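Local coordinates for putative oxidoreductase (Pseudomonas putida, PDB 3L6D), which probably binds NADP and acts as an oxidoreductase, at residues B[196-200]-B[255-261]. Numbering follows the deposited sequence.
Sequences AGDRF and SLHAQGV
A Schellman motif ends helix 242-259 here and packs against the C-terminal part of helix 169-199, in the helical C-terminal domain, of the NADPH-dependent reductive aminase-like family. Ala196 to Asp198 are helical. Gly260 closes the other helix with phi/psi 85/14; Gly260 N bonds His257 O at 2.8 Å and Val261 N bonds Leu256 O at 3.2 Å. Val261 then turns extended. CA atoms lie 5.9 Å apart for Ala196 and Val261, and 7.0 Å for Phe200 and Gln259. The Phe200 ring (chi1 m, chi2 99°) reaches across the gap. Gln259 CG (chi1 t, chi2 p) lies over the face of the Phe200 ring, 3.7 Å from its centroid, a CH-pi contact. Leu256 CD2 (chi1 m, chi2 t) meets the edge of the Phe200 ring, 3.8 Å from Phe200 CE1, and lies 4.3 Å from Ala196 CB. Val261 CG1 (chi1 m) packs 3.4 Å from Arg199 CB (chi1 m). The Arg199 guanidinium has Gly260 O over one face, Arg199 NE to Gly260 O 3.8 Å. The second subunit packs on this apolar cluster, with its Ala174 on Phe200 and its Thr177 on Leu256. One hydrogen bond joins the segments: Gln259 NE2 donates to Arg199 O at 2.6 Å, with an N-H...O angle of 159°.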
ATOM      1  N   ALA B 196       4.524  -4.396  15.540  1.00 24.77           N
ATOM      2  CA  ALA B 196       3.448  -4.747  16.472  1.00 24.40           C
ATOM      3  C   ALA B 196       3.296  -6.267  16.578  1.00 25.52           C
ATOM      4  O   ALA B 196       3.057  -6.800  17.680  1.00 25.70           O
ATOM      5  CB  ALA B 196       2.114  -4.099  16.063  1.00 23.14           C
ATOM      6  N   GLY B 197       3.483  -6.963  15.453  1.00 25.33           N
ATOM      7  CA  GLY B 197       3.486  -8.436  15.440  1.00 27.15           C
ATOM      8  C   GLY B 197       4.498  -9.016  16.425  1.00 29.00           C
ATOM      9  O   GLY B 197       4.211  -9.984  17.136  1.00 29.16           O
ATOM     10  N   ASP B 198       5.687  -8.411  16.479  1.00 29.93           N
ATOM     11  CA  ASP B 198       6.732  -8.825  17.419  1.00 31.03           C
ATOM     12  C   ASP B 198       6.263  -8.847  18.865  1.00 31.35           C
ATOM     13  O   ASP B 198       6.561  -9.799  19.624  1.00 30.76           O
ATOM     14  CB  ASP B 198       7.957  -7.931  17.276  1.00 32.22           C
ATOM     15  CG  ASP B 198       9.000  -8.216  18.321  1.00 44.04           C
ATOM     16  OD1 ASP B 198       9.813  -9.124  18.088  1.00 32.00           O
ATOM     17  OD2 ASP B 198       8.985  -7.548  19.379  1.00 33.62           O
ATOM     18  N   ARG B 199       5.532  -7.811  19.260  1.00 31.68           N
ATOM     19  CA  ARG B 199       5.049  -7.720  20.635  1.00 32.44           C
ATOM     20  C   ARG B 199       4.008  -8.803  20.942  1.00 30.47           C
ATOM     21  O   ARG B 199       3.717  -9.091  22.108  1.00 29.58           O
ATOM     22  CB  ARG B 199       4.497  -6.318  20.935  1.00 35.75           C
ATOM     23  CG  ARG B 199       5.560  -5.228  21.207  1.00 55.90           C
ATOM     24  CD  ARG B 199       4.998  -4.192  22.187  1.00 38.82           C
ATOM     25  NE  ARG B 199       6.010  -3.356  22.843  1.00 56.26           N
ATOM     26  CZ  ARG B 199       6.363  -2.131  22.450  1.00 39.99           C
ATOM     27  NH1 ARG B 199       5.800  -1.556  21.385  1.00 56.96           N
ATOM     28  NH2 ARG B 199       7.289  -1.465  23.128  1.00 56.57           N
ATOM     29  N   PHE B 200       3.452  -9.388  19.883  1.00 28.32           N
ATOM     30  CA  PHE B 200       2.531 -10.512  19.987  1.00 27.60           C
ATOM     31  C   PHE B 200       3.270 -11.863  20.001  1.00 26.84           C
ATOM     32  O   PHE B 200       2.652 -12.899  20.147  1.00 27.16           O
ATOM     33  CB  PHE B 200       1.526 -10.474  18.805  1.00 27.48           C
ATOM     34  CG  PHE B 200       0.378  -9.531  19.021  1.00 28.47           C
ATOM     35  CD1 PHE B 200       0.380  -8.253  18.452  1.00 28.88           C
ATOM     36  CD2 PHE B 200      -0.695  -9.897  19.828  1.00 29.10           C
ATOM     37  CE1 PHE B 200      -0.677  -7.362  18.670  1.00 29.20           C
ATOM     38  CE2 PHE B 200      -1.780  -9.014  20.045  1.00 29.02           C
ATOM     39  CZ  PHE B 200      -1.769  -7.754  19.464  1.00 29.59           C
ATOM     40  N   SER B 255      -7.059  -4.128  20.891  1.00 35.09           N
ATOM     41  CA  SER B 255      -6.198  -5.317  21.005  1.00 34.22           C
ATOM     42  C   SER B 255      -4.729  -4.921  20.975  1.00 34.06           C
ATOM     43  O   SER B 255      -3.893  -5.530  21.643  1.00 33.74           O
ATOM     44  CB  SER B 255      -6.460  -6.285  19.865  1.00 33.50           C
ATOM     45  OG  SER B 255      -7.842  -6.443  19.682  1.00 43.03           O
ATOM     46  N   LEU B 256      -4.417  -3.918  20.168  1.00 33.99           N
ATOM     47  CA  LEU B 256      -3.055  -3.410  20.093  1.00 34.25           C
ATOM     48  C   LEU B 256      -2.675  -2.740  21.422  1.00 35.38           C
ATOM     49  O   LEU B 256      -1.593  -2.985  21.967  1.00 35.20           O
ATOM     50  CB  LEU B 256      -2.891  -2.440  18.918  1.00 32.63           C
ATOM     51  CG  LEU B 256      -2.987  -2.971  17.472  1.00 30.76           C
ATOM     52  CD1 LEU B 256      -2.832  -1.834  16.495  1.00 31.92           C
ATOM     53  CD2 LEU B 256      -2.003  -4.094  17.180  1.00 31.87           C
ATOM     54  N   HIS B 257      -3.563  -1.898  21.933  1.00 37.17           N
ATOM     55  CA  HIS B 257      -3.338  -1.247  23.237  1.00 39.72           C
ATOM     56  C   HIS B 257      -3.185  -2.267  24.385  1.00 38.13           C
ATOM     57  O   HIS B 257      -2.232  -2.169  25.166  1.00 38.56           O
ATOM     58  CB  HIS B 257      -4.439  -0.199  23.534  1.00 43.57           C
ATOM     59  CG  HIS B 257      -4.266   1.106  22.794  1.00 49.46           C
ATOM     60  ND1 HIS B 257      -4.410   2.338  23.407  1.00 46.98           N
ATOM     61  CD2 HIS B 257      -3.954   1.367  21.497  1.00 46.70           C
ATOM     62  CE1 HIS B 257      -4.199   3.298  22.519  1.00 48.82           C
ATOM     63  NE2 HIS B 257      -3.928   2.735  21.351  1.00 48.72           N
ATOM     64  N   ALA B 258      -4.098  -3.243  24.478  1.00 36.17           N
ATOM     65  CA  ALA B 258      -3.983  -4.315  25.490  1.00 34.65           C
ATOM     66  C   ALA B 258      -2.629  -5.050  25.426  1.00 32.63           C
ATOM     67  O   ALA B 258      -2.094  -5.445  26.452  1.00 31.66           O
ATOM     68  CB  ALA B 258      -5.155  -5.318  25.412  1.00 34.09           C
ATOM     69  N   GLN B 259      -2.074  -5.221  24.229  1.00 30.76           N
ATOM     70  CA  GLN B 259      -0.779  -5.903  24.109  1.00 29.76           C
ATOM     71  C   GLN B 259       0.369  -4.975  24.494  1.00 29.92           C
ATOM     72  O   GLN B 259       1.518  -5.424  24.648  1.00 30.63           O
ATOM     73  CB  GLN B 259      -0.607  -6.520  22.701  1.00 29.75           C
ATOM     74  CG  GLN B 259       0.556  -7.528  22.509  1.00 27.83           C
ATOM     75  CD  GLN B 259       0.476  -8.815  23.377  1.00 30.70           C
ATOM     76  OE1 GLN B 259      -0.584  -9.176  23.876  1.00 28.20           O
ATOM     77  NE2 GLN B 259       1.629  -9.497  23.552  1.00 28.10           N
ATOM     78  N   GLY B 260       0.076  -3.681  24.657  1.00 29.27           N
ATOM     79  CA  GLY B 260       1.108  -2.711  25.051  1.00 29.46           C
ATOM     80  C   GLY B 260       1.933  -2.150  23.896  1.00 30.13           C
ATOM     81  O   GLY B 260       2.985  -1.517  24.108  1.00 29.48           O
ATOM     82  N   VAL B 261       1.460  -2.357  22.669  1.00 30.66           N
ATOM     83  CA  VAL B 261       2.177  -1.857  21.493  1.00 31.95           C
ATOM     84  C   VAL B 261       1.929  -0.363  21.256  1.00 31.78           C
ATOM     85  O   VAL B 261       0.822   0.136  21.481  1.00 32.05           O
ATOM     86  CB  VAL B 261       1.858  -2.674  20.202  1.00 32.60           C
ATOM     87  CG1 VAL B 261       1.887  -4.153  20.484  1.00 47.69           C
ATOM     88  CG2 VAL B 261       0.520  -2.314  19.656  1.00 48.37           C
TER